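Transferrin binding protein B (Actinobacillus suis, PDB 3PQU) probably binds host transferrin at the bacterial outer membrane, as a surface lipoprotein serving iron acquisition. Local coordinates at residues N95-S100 / G148-I153; I134-N137 / V141-I144. All coordinates share one frame; numbering follows the deposited sequence. Where two conformers were deposited one is given.

Contact 1 of 2, residues N95-S100 / G148-I153; sequences NDKTTS and GIDGYI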
loop_
_atom_site.group_PDB
_atom_site.type_symbol
_atom_site.label_atom_id
_atom_site.label_comp_id
_atom_site.label_asym_id
_atom_site.label_seq_id
_atom_site.Cartn_x
_atom_site.Cartn_y
_atom_site.Cartn_z
ATOM N N ASN A 95 -25.483 2.019 -9.026
ATOM C CA ASN A 95 -26.316 1.496 -10.123
ATOM C C ASN A 95 -27.548 0.718 -9.674
ATOM O O ASN A 95 -28.620 0.879 -10.260
ATOM C CB ASN A 95 -25.491 0.677 -11.121
ATOM C CG ASN A 95 -24.825 1.558 -12.170
ATOM O OD1 ASN A 95 -25.504 2.182 -12.987
ATOM N ND2 ASN A 95 -23.499 1.633 -12.139
ATOM N N ASP A 96 -27.412 -0.096 -8.629
ATOM C CA ASP A 96 -28.549 -0.871 -8.140
ATOM C C ASP A 96 -29.663 0.002 -7.562
ATOM O O ASP A 96 -30.809 -0.345 -7.692
ATOM C CB ASP A 96 -28.125 -1.918 -7.098
ATOM C CG ASP A 96 -27.248 -3.024 -7.689
ATOM O OD1 ASP A 96 -27.126 -3.100 -8.934
ATOM O OD2 ASP A 96 -26.668 -3.801 -6.898
ATOM N N LYS A 97 -29.336 1.124 -6.923
ATOM C CA LYS A 97 -30.367 1.930 -6.259
ATOM C C LYS A 97 -30.825 3.192 -7.029
ATOM O O LYS A 97 -31.700 3.936 -6.569
ATOM C CB LYS A 97 -29.905 2.353 -4.851
ATOM C CG LYS A 97 -28.787 3.403 -4.833
ATOM C CD LYS A 97 -28.316 3.664 -3.377
ATOM C CE LYS A 97 -27.191 4.693 -3.309
ATOM N NZ LYS A 97 -27.553 6.046 -3.868
ATOM N N THR A 98 -30.224 3.453 -8.182
ATOM C CA THR A 98 -30.460 4.721 -8.860
ATOM C C THR A 98 -31.859 4.801 -9.474
ATOM O O THR A 98 -32.394 3.824 -9.997
ATOM C CB THR A 98 -29.411 4.997 -9.969
ATOM O OG1 THR A 98 -29.639 6.295 -10.533
ATOM C CG2 THR A 98 -29.522 3.955 -11.101
ATOM N N THR A 99 -32.464 5.976 -9.414
ATOM C CA THR A 99 -33.698 6.174 -10.165
ATOM C C THR A 99 -33.442 7.270 -11.201
ATOM O O THR A 99 -34.347 7.655 -11.941
ATOM C CB THR A 99 -34.840 6.623 -9.275
ATOM O OG1 THR A 99 -34.461 7.857 -8.660
ATOM C CG2 THR A 99 -35.162 5.574 -8.203
ATOM N N SER A 100 -32.211 7.777 -11.242
ATOM C CA SER A 100 -31.844 8.799 -12.217
ATOM C C SER A 100 -31.305 8.195 -13.521
ATOM O O SER A 100 -31.537 8.744 -14.610
ATOM C CB SER A 100 -30.758 9.736 -11.639
ATOM O OG SER A 100 -29.528 9.051 -11.562
ATOM N N GLY A 148 -30.073 15.284 -4.431
ATOM C CA GLY A 148 -28.976 15.758 -5.252
ATOM C C GLY A 148 -27.828 14.752 -5.370
ATOM O O GLY A 148 -28.043 13.542 -5.299
ATOM N N ILE A 149 -26.612 15.249 -5.579
ATOM C CA ILE A 149 -25.445 14.357 -5.757
ATOM C C ILE A 149 -25.275 13.395 -4.585
ATOM O O ILE A 149 -25.375 13.795 -3.428
ATOM C CB ILE A 149 -24.144 15.154 -6.015
ATOM C CG1 ILE A 149 -24.168 15.739 -7.435
ATOM C CG2 ILE A 149 -22.855 14.288 -5.819
ATOM C CD1 ILE A 149 -23.005 16.684 -7.709
ATOM N N ASP A 150 -25.057 12.122 -4.895
ATOM C CA ASP A 150 -24.773 11.119 -3.875
ATOM C C ASP A 150 -23.611 10.289 -4.353
ATOM O O ASP A 150 -23.684 9.702 -5.431
ATOM C CB ASP A 150 -25.973 10.182 -3.662
ATOM C CG ASP A 150 -25.777 9.265 -2.467
ATOM O OD1 ASP A 150 -26.109 8.063 -2.539
ATOM O OD2 ASP A 150 -25.270 9.758 -1.448
ATOM N N GLY A 151 -22.534 10.232 -3.570
ATOM C CA GLY A 151 -21.378 9.472 -4.012
ATOM C C GLY A 151 -20.191 9.623 -3.095
ATOM O O GLY A 151 -20.371 9.953 -1.922
ATOM N N TYR A 152 -18.989 9.421 -3.643
ATOM C CA TYR A 152 -17.772 9.314 -2.848
ATOM C C TYR A 152 -16.587 9.994 -3.513
ATOM O O TYR A 152 -16.498 10.063 -4.743
ATOM C CB TYR A 152 -17.436 7.838 -2.651
ATOM C CG TYR A 152 -18.537 7.043 -2.008
ATOM C CD1 TYR A 152 -18.508 6.740 -0.650
ATOM C CD2 TYR A 152 -19.627 6.612 -2.755
ATOM C CE1 TYR A 152 -19.542 6.003 -0.049
ATOM C CE2 TYR A 152 -20.659 5.886 -2.171
ATOM C CZ TYR A 152 -20.612 5.588 -0.823
ATOM O OH TYR A 152 -21.645 4.873 -0.265
ATOM N N ILE A 153 -15.677 10.492 -2.693
ATOM C CA ILE A 153 -14.363 10.927 -3.171
ATOM C C ILE A 153 -13.403 9.831 -2.718
ATOM O O ILE A 153 -13.527 9.336 -1.603
ATOM C CB ILE A 153 -13.966 12.248 -2.530
ATOM C CG1 ILE A 153 -15.059 13.324 -2.783
ATOM C CG2 ILE A 153 -12.586 12.694 -3.021
ATOM C CD1 ILE A 153 -15.402 13.588 -4.273
#
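Lys97 and Asp150 meet through a single salt bridge, in which Lys97 NZ lies 2.8 Å from Asp150 OD1. The ammonium group comes up on the anti lone pair of OD1, the one turned away from OD2, and the two side chains cross at about a right angle. Contact is confined to the end of the lysine: its CE is 3.6 Å from Asp150 OD1, and nothing else of the two segments touches. Lysine suits the place because its long chain can reach from its own backbone across to the strand. It runs extended to CE and then bends at its last torsion (chi4 60°), which turns NZ onto the carboxylate.

Asp150 is buried, so a positive partner probably offsets the cost of burying its charge and would favour the ionised form. Its other oxygen, OD2, has a weak, long ion pair with Arg50. Lys97 in turn has a cation-pi contact with Tyr131, a residue that the Asp150 side chain also touches. Beyond the lysine the chain folds into an ST turn, Ser100 N donating to Thr98 OG1, and the Thr98 and Ser100 hydroxyls both bond to the carboxylate of Asp128.

The bridge thus ties the C-terminal part of helix 91-97 to the start of strand 150-157, which lies between strands 43-47 and 121-128 in the five-stranded antiparallel sheet of the N-lobe handle region.

Contact 2 of 2, residues I134-N137 / V141-I144; sequences IVKN and VPYI
The beta hairpin of strands 133-136 and 142-146 contains a classic beta bulge, in which Tyr143 and Ile144 together face Val135. Val135 O receives both backbone N-H groups: Tyr143 N at 2.9 Å, and Ile144 N in a weak bond of 3.3 Å. The return bond runs from Val135 N to Ile144 O. Nearer the turn, Asn137 N donates to Val141 O over 2.8 Å. Pro142 has no N-H to give, but it sits in a non-hydrogen-bonded pair with Lys136, where none is needed across the strands.

Val135 and Ile144 lie side by side on one face, their CB atoms 3.8 Å apart, as suits branched residues in a strand. The bulge takes Tyr143 out of the regular alternation of side chains. With CG set between its backbone N and carbonyl carbon (chi1 64°), its ring reaches back across the first strand: Tyr143 CZ comes within 3.6 Å of Val135 CG1, while Lys136 C and Asn137 N lie at the ring edge. On the other face the aliphatic part of Lys136 lies against Pro142, with Lys136 CG 4.2 Å from Pro142 CB.

Asn137 suits the place just after the strand because its amide can bond beyond the hairpin: ND2 donates to Lys58 O. Tyr143 O likewise accepts from Asn52 ND2, tying the hairpin to the loop residues beside it. One residue set against two, with a shared carbonyl acceptor, is the signature of the classic bulge of antiparallel sheet, here within a hairpin.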
loop_
_atom_site.group_PDB
_atom_site.type_symbol
_atom_site.label_atom_id
_atom_site.label_comp_id
_atom_site.label_asym_id
_atom_site.label_seq_id
_atom_site.Cartn_x
_atom_site.Cartn_y
_atom_site.Cartn_z
ATOM N N ILE A 134 -35.291 9.591 1.462
ATOM C CA ILE A 134 -36.312 9.985 2.413
ATOM C C ILE A 134 -36.537 8.832 3.364
ATOM O O ILE A 134 -36.878 7.734 2.941
ATOM C CB ILE A 134 -37.632 10.331 1.713
ATOM C CG1 ILE A 134 -37.460 11.583 0.842
ATOM C CG2 ILE A 134 -38.728 10.554 2.735
ATOM C CD1 ILE A 134 -38.669 11.911 -0.001
ATOM N N VAL A 135 -36.320 9.080 4.650
ATOM C CA VAL A 135 -36.593 8.081 5.674
ATOM C C VAL A 135 -37.697 8.527 6.629
ATOM O O VAL A 135 -37.670 9.640 7.160
ATOM C CB VAL A 135 -35.332 7.772 6.495
ATOM C CG1 VAL A 135 -35.602 6.656 7.491
ATOM C CG2 VAL A 135 -34.174 7.414 5.577
ATOM N N LYS A 136 -38.672 7.649 6.842
ATOM C CA LYS A 136 -39.783 7.934 7.740
ATOM C C LYS A 136 -39.735 7.038 8.980
ATOM O O LYS A 136 -39.159 5.950 8.948
ATOM C CB LYS A 136 -41.108 7.763 7.005
ATOM C CG LYS A 136 -41.320 8.755 5.877
ATOM C CD LYS A 136 -42.446 8.302 4.964
ATOM C CE LYS A 136 -42.943 9.439 4.090
ATOM N NZ LYS A 136 -44.141 9.041 3.293
ATOM N N ASN A 137 -40.321 7.495 10.081
ATOM C CA ASN A 137 -40.292 6.691 11.299
ATOM C C ASN A 137 -41.484 5.727 11.376
ATOM O O ASN A 137 -42.232 5.577 10.407
ATOM C CB ASN A 137 -40.154 7.569 12.559
ATOM C CG ASN A 137 -41.395 8.401 12.852
ATOM O OD1 ASN A 137 -42.463 8.213 12.254
ATOM N ND2 ASN A 137 -41.259 9.322 13.799
ATOM N N VAL A 141 -43.423 9.558 9.852
ATOM C CA VAL A 141 -43.019 10.953 9.705
ATOM C C VAL A 141 -41.588 10.996 9.161
ATOM O O VAL A 141 -40.747 10.185 9.566
ATOM C CB VAL A 141 -43.207 11.756 11.032
ATOM C CG1 VAL A 141 -43.492 10.822 12.200
ATOM C CG2 VAL A 141 -42.024 12.649 11.321
ATOM N N PRO A 142 -41.319 11.905 8.201
ATOM C CA PRO A 142 -40.019 11.976 7.508
ATOM C C PRO A 142 -38.994 12.730 8.341
ATOM O O PRO A 142 -39.152 13.941 8.534
ATOM C CB PRO A 142 -40.329 12.805 6.249
ATOM C CG PRO A 142 -41.816 13.100 6.287
ATOM C CD PRO A 142 -42.244 12.935 7.714
ATOM N N TYR A 143 -37.968 12.039 8.826
ATOM C CA TYR A 143 -36.947 12.673 9.664
ATOM C C TYR A 143 -35.588 12.730 8.959
ATOM O O TYR A 143 -34.603 13.304 9.458
ATOM C CB TYR A 143 -36.846 11.959 11.015
ATOM C CG TYR A 143 -36.372 10.518 10.949
ATOM C CD1 TYR A 143 -35.059 10.202 11.217
ATOM C CD2 TYR A 143 -37.245 9.479 10.644
ATOM C CE1 TYR A 143 -34.610 8.906 11.184
ATOM C CE2 TYR A 143 -36.797 8.167 10.600
ATOM C CZ TYR A 143 -35.482 7.892 10.876
ATOM O OH TYR A 143 -35.013 6.605 10.840
ATOM N N ILE A 144 -35.530 12.134 7.782
ATOM C CA ILE A 144 -34.364 12.296 6.921
ATOM C C ILE A 144 -34.824 12.624 5.500
ATOM O O ILE A 144 -35.661 11.926 4.915
ATOM C CB ILE A 144 -33.465 11.045 6.915
ATOM C CG1 ILE A 144 -32.894 10.787 8.307
ATOM C CG2 ILE A 144 -32.310 11.198 5.909
ATOM C CD1 ILE A 144 -31.798 9.751 8.316
#

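How the contacts relate
Both contacts belong to the N-lobe handle region, with centres about 19 Å apart. They lie toward the same side of the chain's centre, contact 1 about 28 Å from it and contact 2 about 40 Å, which puts the hairpin farther out. In sequence, the hairpin of contact 2 falls within the stretch that separates Lys97 from Asp150. Strand 142-146 leads on to strand 150-157 through a short connection; beyond this adjacency in the chain, the segments of the two contacts do not touch. The two differ in character: contact 1 is one charged pair with a buried member, whereas contact 2 is a surface pairing carried largely by backbone hydrogen bonds.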